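Phycocyanobilin lyase subunit alpha (Nostoc sp. PCC 7120, PDB 5N3U) associates with CpcF to form a phycobiliprotein lyase that is probably required for attaching the chromophore to the phycocyanin alpha subunit CpcA. Local coordinates at residues L81-I94 with A108-A120. Sequence-based numbering, arbitrary orientation.
Sequences LGKLGNRKAVPGLI and AAQSLEMLKDKTA
L93 and L115 cross at about a right angle, their CD1 methyls 3.6 Å apart, and the side chain of L93 sits as a knob in the hole formed by A108, S111, L112 and L115. The two branches of L115 divide the work: CD1 faces L93 and V90, while CD2 lies 3.6 Å from G85 CA, on the turn that leaves helix 72-83. The backbones come nearest at G82, whose CA is 3.8 Å from S111 CA, a spacing that suits a residue without a CB, since one built there would overlap S111 OG. The hydroxyl of S111 is already engaged, hydrogen-bonded to the carbonyl of A78, one turn before G82 in helix 72-83. Beside it, M114 bends at chi3 (76°), bringing CE to 3.4 Å from G82 O. Short segments 90-94 and 108-115 run nearly antiparallel (149°) with axes 9.6 Å apart, consistent with the helical packing of HEAT repeats, the family to which this region belongs; helix 49-58 packs against L81, L84, N86 and K88, helix 148-157 against A109, Q110 and E113. Past K116, the first residue after helix 102-115, D117 lays OD2 against V90, 3.4 Å from CG2, and R87 reaches across with NH1 4.1 Å from the same oxygen. That oxygen lies well out of the guanidinium plane, so any attraction would be electrostatic only, with no N-H aimed at it, and D117 CA sits over one guanidinium face. The other oxygen, OD1, closes an Asx turn by accepting the backbone N of T119 at 2.9 Å, with a weak second bond from T119 OG1. An alanine in place of D117 is likely to leave the T119 amide without this acceptor and R87 without its nearby opposite charge. D117 CG stands anti to the backbone N (chi1 -166°), a torsion that directs the carboxylate at both V90 and this turn.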
ATOM      1  N   LEU A  81      -1.025 -12.450  19.232  1.00 19.69           N
ATOM      2  CA  LEU A  81      -2.063 -13.180  19.992  1.00 18.66           C
ATOM      3  C   LEU A  81      -3.309 -12.392  20.165  1.00 20.91           C
ATOM      4  O   LEU A  81      -4.432 -12.942  20.169  1.00 21.65           O
ATOM      5  CB  LEU A  81      -1.555 -13.648  21.319  1.00 17.17           C
ATOM      6  CG  LEU A  81      -0.567 -14.766  21.179  1.00 17.69           C
ATOM      7  CD1 LEU A  81       0.150 -14.977  22.448  1.00 19.61           C
ATOM      8  CD2 LEU A  81      -1.358 -16.009  20.836  1.00 22.92           C
ATOM      9  N   GLY A  82      -3.170 -11.071  20.230  1.00 19.54           N
ATOM     10  CA  GLY A  82      -4.359 -10.301  20.367  1.00 17.00           C
ATOM     11  C   GLY A  82      -5.249 -10.329  19.119  1.00 20.02           C
ATOM     12  O   GLY A  82      -6.383 -10.087  19.229  1.00 23.59           O
ATOM     13  N   LYS A  83      -4.705 -10.572  17.944  1.00 21.85           N
ATOM     14  CA  LYS A  83      -5.432 -10.520  16.686  1.00 24.32           C
ATOM     15  C   LYS A  83      -6.115 -11.873  16.439  1.00 29.56           C
ATOM     16  O   LYS A  83      -6.937 -11.973  15.559  1.00 26.94           O
ATOM     17  CB  LYS A  83      -4.469 -10.232  15.556  1.00 27.79           C
ATOM     18  CG  LYS A  83      -3.929  -8.784  15.642  1.00 34.89           C
ATOM     19  CD  LYS A  83      -2.826  -8.477  14.670  1.00 40.05           C
ATOM     20  CE  LYS A  83      -3.300  -7.908  13.312  1.00 52.37           C
ATOM     21  NZ  LYS A  83      -4.339  -8.744  12.604  1.00 60.15           N
ATOM     22  N   LEU A  84      -5.735 -12.908  17.199  1.00 28.36           N
ATOM     23  CA  LEU A  84      -6.264 -14.239  16.910  1.00 30.24           C
ATOM     24  C   LEU A  84      -7.529 -14.588  17.657  1.00 31.92           C
ATOM     25  O   LEU A  84      -8.052 -15.611  17.393  1.00 32.28           O
ATOM     26  CB  LEU A  84      -5.165 -15.278  17.137  1.00 26.36           C
ATOM     27  CG  LEU A  84      -3.898 -15.015  16.338  1.00 25.48           C
ATOM     28  CD1 LEU A  84      -2.906 -16.127  16.487  1.00 26.85           C
ATOM     29  CD2 LEU A  84      -4.152 -14.754  14.884  1.00 27.48           C
ATOM     30  N   GLY A  85      -7.961 -13.792  18.645  1.00 28.78           N
ATOM     31  CA  GLY A  85      -9.190 -13.985  19.324  1.00 31.18           C
ATOM     32  C   GLY A  85      -9.271 -15.218  20.201  1.00 29.08           C
ATOM     33  O   GLY A  85     -10.358 -15.694  20.443  1.00 39.91           O
ATOM     34  N   ASN A  86      -8.160 -15.798  20.618  1.00 29.23           N
ATOM     35  CA  ASN A  86      -8.208 -17.031  21.391  1.00 28.87           C
ATOM     36  C   ASN A  86      -7.801 -16.755  22.846  1.00 31.02           C
ATOM     37  O   ASN A  86      -6.654 -16.499  23.149  1.00 24.20           O
ATOM     38  CB  ASN A  86      -7.341 -18.066  20.785  1.00 32.16           C
ATOM     39  CG  ASN A  86      -7.584 -19.456  21.379  1.00 36.30           C
ATOM     40  OD1 ASN A  86      -7.826 -19.624  22.566  1.00 34.46           O
ATOM     41  ND2 ASN A  86      -7.456 -20.433  20.563  1.00 34.61           N
ATOM     42  N   ARG A  87      -8.770 -16.845  23.755  1.00 30.27           N
ATOM     43  CA  ARG A  87      -8.551 -16.522  25.168  1.00 28.67           C
ATOM     44  C   ARG A  87      -7.707 -17.536  25.926  1.00 27.33           C
ATOM     45  O   ARG A  87      -7.299 -17.311  27.065  1.00 27.09           O
ATOM     46  CB  ARG A  87      -9.869 -16.317  25.834  1.00 29.79           C
ATOM     47  CG  ARG A  87     -10.653 -15.162  25.266  1.00 33.72           C
ATOM     48  CD  ARG A  87     -11.910 -14.960  26.079  1.00 36.93           C
ATOM     49  NE  ARG A  87     -12.567 -13.710  25.723  1.00 38.29           N
ATOM     50  CZ  ARG A  87     -13.438 -13.073  26.494  1.00 42.01           C
ATOM     51  NH1 ARG A  87     -13.782 -13.537  27.724  1.00 42.61           N
ATOM     52  NH2 ARG A  87     -13.992 -11.958  26.020  1.00 43.84           N
ATOM     53  N   LYS A  88      -7.368 -18.638  25.296  1.00 24.96           N
ATOM     54  CA  LYS A  88      -6.286 -19.441  25.843  1.00 25.61           C
ATOM     55  C   LYS A  88      -5.027 -18.691  26.111  1.00 27.78           C
ATOM     56  O   LYS A  88      -4.197 -19.088  26.952  1.00 26.14           O
ATOM     57  CB  LYS A  88      -5.918 -20.515  24.794  1.00 32.24           C
ATOM     58  CG  LYS A  88      -4.973 -21.546  25.319  1.00 36.98           C
ATOM     59  CD  LYS A  88      -4.790 -22.755  24.387  1.00 40.36           C
ATOM     60  CE  LYS A  88      -3.739 -23.592  25.122  1.00 46.44           C
ATOM     61  NZ  LYS A  88      -3.242 -24.774  24.391  1.00 51.21           N
ATOM     62  N   ALA A  89      -4.816 -17.612  25.313  1.00 24.93           N
ATOM     63  CA  ALA A  89      -3.633 -16.759  25.509  1.00 25.18           C
ATOM     64  C   ALA A  89      -3.589 -15.886  26.740  1.00 22.91           C
ATOM     65  O   ALA A  89      -2.523 -15.249  27.045  1.00 21.77           O
ATOM     66  CB  ALA A  89      -3.486 -15.890  24.257  1.00 26.78           C
ATOM     67  N   VAL A  90      -4.736 -15.741  27.422  1.00 23.01           N
ATOM     68  CA  VAL A  90      -4.889 -14.721  28.424  1.00 22.11           C
ATOM     69  C   VAL A  90      -3.907 -14.865  29.540  1.00 20.71           C
ATOM     70  O   VAL A  90      -3.237 -13.906  29.887  1.00 23.14           O
ATOM     71  CB  VAL A  90      -6.343 -14.553  28.846  1.00 23.69           C
ATOM     72  CG1 VAL A  90      -6.527 -13.750  30.129  1.00 25.32           C
ATOM     73  CG2 VAL A  90      -7.124 -13.881  27.741  1.00 25.37           C
ATOM     74  N   PRO A  91      -3.722 -16.086  30.106  1.00 21.93           N
ATOM     75  CA  PRO A  91      -2.796 -16.193  31.193  1.00 22.31           C
ATOM     76  C   PRO A  91      -1.334 -15.834  30.851  1.00 23.06           C
ATOM     77  O   PRO A  91      -0.674 -15.133  31.643  1.00 23.71           O
ATOM     78  CB  PRO A  91      -2.958 -17.657  31.642  1.00 24.91           C
ATOM     79  CG  PRO A  91      -4.336 -17.965  31.271  1.00 21.95           C
ATOM     80  CD  PRO A  91      -4.547 -17.285  29.974  1.00 22.45           C
ATOM     81  N   GLY A  92      -0.865 -16.281  29.715  1.00 23.45           N
ATOM     82  CA  GLY A  92       0.467 -15.916  29.260  1.00 25.31           C
ATOM     83  C   GLY A  92       0.612 -14.425  29.019  1.00 20.75           C
ATOM     84  O   GLY A  92       1.638 -13.830  29.346  1.00 24.25           O
ATOM     85  N   LEU A  93      -0.434 -13.802  28.465  1.00 20.83           N
ATOM     86  CA  LEU A  93      -0.421 -12.355  28.265  1.00 19.96           C
ATOM     87  C   LEU A  93      -0.411 -11.638  29.579  1.00 18.18           C
ATOM     88  O   LEU A  93       0.311 -10.647  29.765  1.00 17.73           O
ATOM     89  CB  LEU A  93      -1.581 -11.871  27.367  1.00 18.75           C
ATOM     90  CG  LEU A  93      -1.479 -12.304  25.944  1.00 19.24           C
ATOM     91  CD1 LEU A  93      -2.822 -12.121  25.264  1.00 21.34           C
ATOM     92  CD2 LEU A  93      -0.269 -11.645  25.207  1.00 20.28           C
ATOM     93  N   ILE A  94      -1.182 -12.138  30.540  1.00 17.88           N
ATOM     94  CA  ILE A  94      -1.157 -11.630  31.893  1.00 17.96           C
ATOM     95  C   ILE A  94       0.222 -11.648  32.523  1.00 20.20           C
ATOM     96  O   ILE A  94       0.722 -10.649  33.138  1.00 20.63           O
ATOM     97  CB  ILE A  94      -2.208 -12.337  32.748  1.00 22.76           C
ATOM     98  CG1 ILE A  94      -3.567 -11.842  32.344  1.00 27.07           C
ATOM     99  CG2 ILE A  94      -1.994 -11.988  34.238  1.00 26.24           C
ATOM    100  CD1 ILE A  94      -4.679 -12.665  32.941  1.00 26.31           C
ATOM    101  N   ALA A 108       1.187  -6.667  25.407  1.00 16.16           N
ATOM    102  CA  ALA A 108       0.267  -7.538  26.154  1.00 17.54           C
ATOM    103  C   ALA A 108      -0.994  -6.836  26.554  1.00 17.42           C
ATOM    104  O   ALA A 108      -2.103  -7.333  26.404  1.00 19.18           O
ATOM    105  CB  ALA A 108       0.928  -8.115  27.409  1.00 18.31           C
ATOM    106  N   ALA A 109      -0.851  -5.639  27.047  1.00 16.45           N
ATOM    107  CA  ALA A 109      -2.019  -4.843  27.385  1.00 15.20           C
ATOM    108  C   ALA A 109      -2.876  -4.548  26.170  1.00 16.71           C
ATOM    109  O   ALA A 109      -4.097  -4.608  26.289  1.00 18.52           O
ATOM    110  CB  ALA A 109      -1.589  -3.558  28.053  1.00 16.40           C
ATOM    111  N   GLN A 110      -2.267  -4.252  25.022  1.00 17.53           N
ATOM    112  CA  GLN A 110      -3.066  -4.023  23.811  1.00 20.18           C
ATOM    113  C   GLN A 110      -3.816  -5.308  23.404  1.00 20.60           C
ATOM    114  O   GLN A 110      -5.030  -5.275  23.083  1.00 17.76           O
ATOM    115  CB  GLN A 110      -2.185  -3.590  22.645  1.00 21.16           C
ATOM    116  CG  GLN A 110      -1.640  -2.201  22.806  1.00 27.05           C
ATOM    117  CD  GLN A 110      -0.447  -1.903  21.841  1.00 30.47           C
ATOM    118  OE1 GLN A 110       0.185  -2.806  21.250  1.00 30.02           O
ATOM    119  NE2 GLN A 110      -0.099  -0.620  21.751  1.00 32.06           N
ATOM    120  N   SER A 111      -3.128  -6.442  23.493  1.00 16.18           N
ATOM    121  CA  SER A 111      -3.811  -7.694  23.141  1.00 17.07           C
ATOM    122  C   SER A 111      -4.896  -8.082  24.141  1.00 17.81           C
ATOM    123  O   SER A 111      -5.926  -8.537  23.749  1.00 19.76           O
ATOM    124  CB  SER A 111      -2.737  -8.778  23.013  1.00 18.01           C
ATOM    125  OG  SER A 111      -1.999  -8.462  21.850  1.00 17.53           O
ATOM    126  N   LEU A 112      -4.694  -7.835  25.423  1.00 17.67           N
ATOM    127  CA  LEU A 112      -5.725  -8.063  26.426  1.00 18.51           C
ATOM    128  C   LEU A 112      -6.902  -7.152  26.202  1.00 22.77           C
ATOM    129  O   LEU A 112      -8.038  -7.561  26.411  1.00 21.55           O
ATOM    130  CB  LEU A 112      -5.154  -7.918  27.809  1.00 18.13           C
ATOM    131  CG  LEU A 112      -4.223  -9.055  28.164  1.00 18.24           C
ATOM    132  CD1 LEU A 112      -3.380  -8.753  29.366  1.00 18.76           C
ATOM    133  CD2 LEU A 112      -4.983 -10.365  28.459  1.00 20.16           C
ATOM    134  N   GLU A 113      -6.677  -5.912  25.756  1.00 19.97           N
ATOM    135  CA  GLU A 113      -7.806  -5.061  25.368  1.00 20.88           C
ATOM    136  C   GLU A 113      -8.623  -5.700  24.174  1.00 23.53           C
ATOM    137  O   GLU A 113      -9.822  -5.549  24.123  1.00 24.35           O
ATOM    138  CB  GLU A 113      -7.283  -3.719  24.946  1.00 23.17           C
ATOM    139  CG  GLU A 113      -8.335  -2.652  24.601  1.00 23.80           C
ATOM    140  CD  GLU A 113      -8.972  -2.745  23.213  1.00 31.55           C
ATOM    141  OE1 GLU A 113      -8.388  -3.346  22.240  1.00 33.63           O
ATOM    142  OE2 GLU A 113     -10.128  -2.225  23.115  1.00 38.46           O
ATOM    143  N   MET A 114      -7.962  -6.322  23.218  1.00 18.06           N
ATOM    144  CA  MET A 114      -8.593  -6.913  22.077  1.00 21.78           C
ATOM    145  C   MET A 114      -9.330  -8.168  22.470  1.00 22.99           C
ATOM    146  O   MET A 114     -10.448  -8.412  21.994  1.00 24.68           O
ATOM    147  CB  MET A 114      -7.576  -7.208  20.989  1.00 21.36           C
ATOM    148  CG  MET A 114      -6.962  -5.969  20.390  1.00 25.81           C
ATOM    149  SD  MET A 114      -5.692  -6.464  19.160  1.00 29.82           S
ATOM    150  CE  MET A 114      -6.757  -6.935  17.904  1.00 26.23           C
ATOM    151  N   LEU A 115      -8.793  -8.912  23.418  1.00 22.66           N
ATOM    152  CA  LEU A 115      -9.447 -10.193  23.825  1.00 22.57           C
ATOM    153  C   LEU A 115     -10.609  -9.998  24.773  1.00 25.42           C
ATOM    154  O   LEU A 115     -11.439 -10.879  24.872  1.00 27.53           O
ATOM    155  CB  LEU A 115      -8.438 -11.104  24.420  1.00 21.13           C
ATOM    156  CG  LEU A 115      -7.380 -11.583  23.454  1.00 24.16           C
ATOM    157  CD1 LEU A 115      -6.198 -12.282  24.047  1.00 25.44           C
ATOM    158  CD2 LEU A 115      -7.993 -12.469  22.412  1.00 28.83           C
ATOM    159  N   LYS A 116     -10.684  -8.861  25.476  1.00 25.73           N
ATOM    160  CA  LYS A 116     -11.829  -8.485  26.309  1.00 28.66           C
ATOM    161  C   LYS A 116     -12.041  -9.397  27.506  1.00 29.82           C
ATOM    162  O   LYS A 116     -13.123  -9.451  28.005  1.00 34.49           O
ATOM    163  CB  LYS A 116     -13.207  -8.451  25.585  1.00 29.54           C
ATOM    164  CG  LYS A 116     -13.341  -7.855  24.257  1.00 35.89           C
ATOM    165  CD  LYS A 116     -13.188  -6.404  24.217  1.00 35.13           C
ATOM    166  CE  LYS A 116     -13.238  -5.950  22.741  1.00 45.09           C
ATOM    167  NZ  LYS A 116     -12.148  -4.920  22.540  1.00 42.96           N
ATOM    168  N   ASP A 117     -11.034 -10.083  27.974  1.00 29.54           N
ATOM    169  CA  ASP A 117     -11.168 -11.050  29.092  1.00 31.35           C
ATOM    170  C   ASP A 117     -10.926 -10.381  30.458  1.00 27.73           C
ATOM    171  O   ASP A 117      -9.850  -9.860  30.774  1.00 21.99           O
ATOM    172  CB  ASP A 117     -10.154 -12.154  28.894  1.00 31.62           C
ATOM    173  CG  ASP A 117     -10.406 -13.364  29.751  1.00 38.92           C
ATOM    174  OD1 ASP A 117     -10.861 -13.192  30.884  1.00 37.37           O
ATOM    175  OD2 ASP A 117     -10.070 -14.481  29.300  1.00 45.22           O
ATOM    176  N   LYS A 118     -11.937 -10.461  31.303  1.00 27.81           N
ATOM    177  CA  LYS A 118     -11.922  -9.784  32.566  1.00 29.93           C
ATOM    178  C   LYS A 118     -10.923 -10.376  33.558  1.00 26.58           C
ATOM    179  O   LYS A 118     -10.618  -9.731  34.566  1.00 24.18           O
ATOM    180  CB  LYS A 118     -13.308  -9.831  33.206  1.00 39.93           C
ATOM    181  CG  LYS A 118     -13.526  -8.643  34.114  1.00 49.90           C
ATOM    182  CD  LYS A 118     -14.950  -8.659  34.665  1.00 61.89           C
ATOM    183  CE  LYS A 118     -15.041  -8.054  36.070  1.00 63.87           C
ATOM    184  NZ  LYS A 118     -16.313  -7.273  36.191  1.00 66.88           N
ATOM    185  N   THR A 119     -10.393 -11.552  33.268  1.00 24.12           N
ATOM    186  CA  THR A 119      -9.388 -12.142  34.172  1.00 26.29           C
ATOM    187  C   THR A 119      -8.045 -11.381  34.248  1.00 23.90           C
ATOM    188  O   THR A 119      -7.317 -11.456  35.220  1.00 19.39           O
ATOM    189  CB  THR A 119      -9.183 -13.589  33.847  1.00 32.15           C
ATOM    190  OG1 THR A 119      -8.573 -13.743  32.596  1.00 38.79           O
ATOM    191  CG2 THR A 119     -10.533 -14.272  33.769  1.00 40.13           C
ATOM    192  N   ALA A 120      -7.840 -10.484  33.276  1.00 22.05           N
ATOM    193  CA  ALA A 120      -6.677  -9.571  33.326  1.00 20.88           C
ATOM    194  C   ALA A 120      -6.790  -8.359  34.251  1.00 20.27           C
ATOM    195  O   ALA A 120      -5.853  -7.656  34.404  1.00 19.70           O
ATOM    196  CB  ALA A 120      -6.394  -9.123  31.947  1.00 21.54           C
TER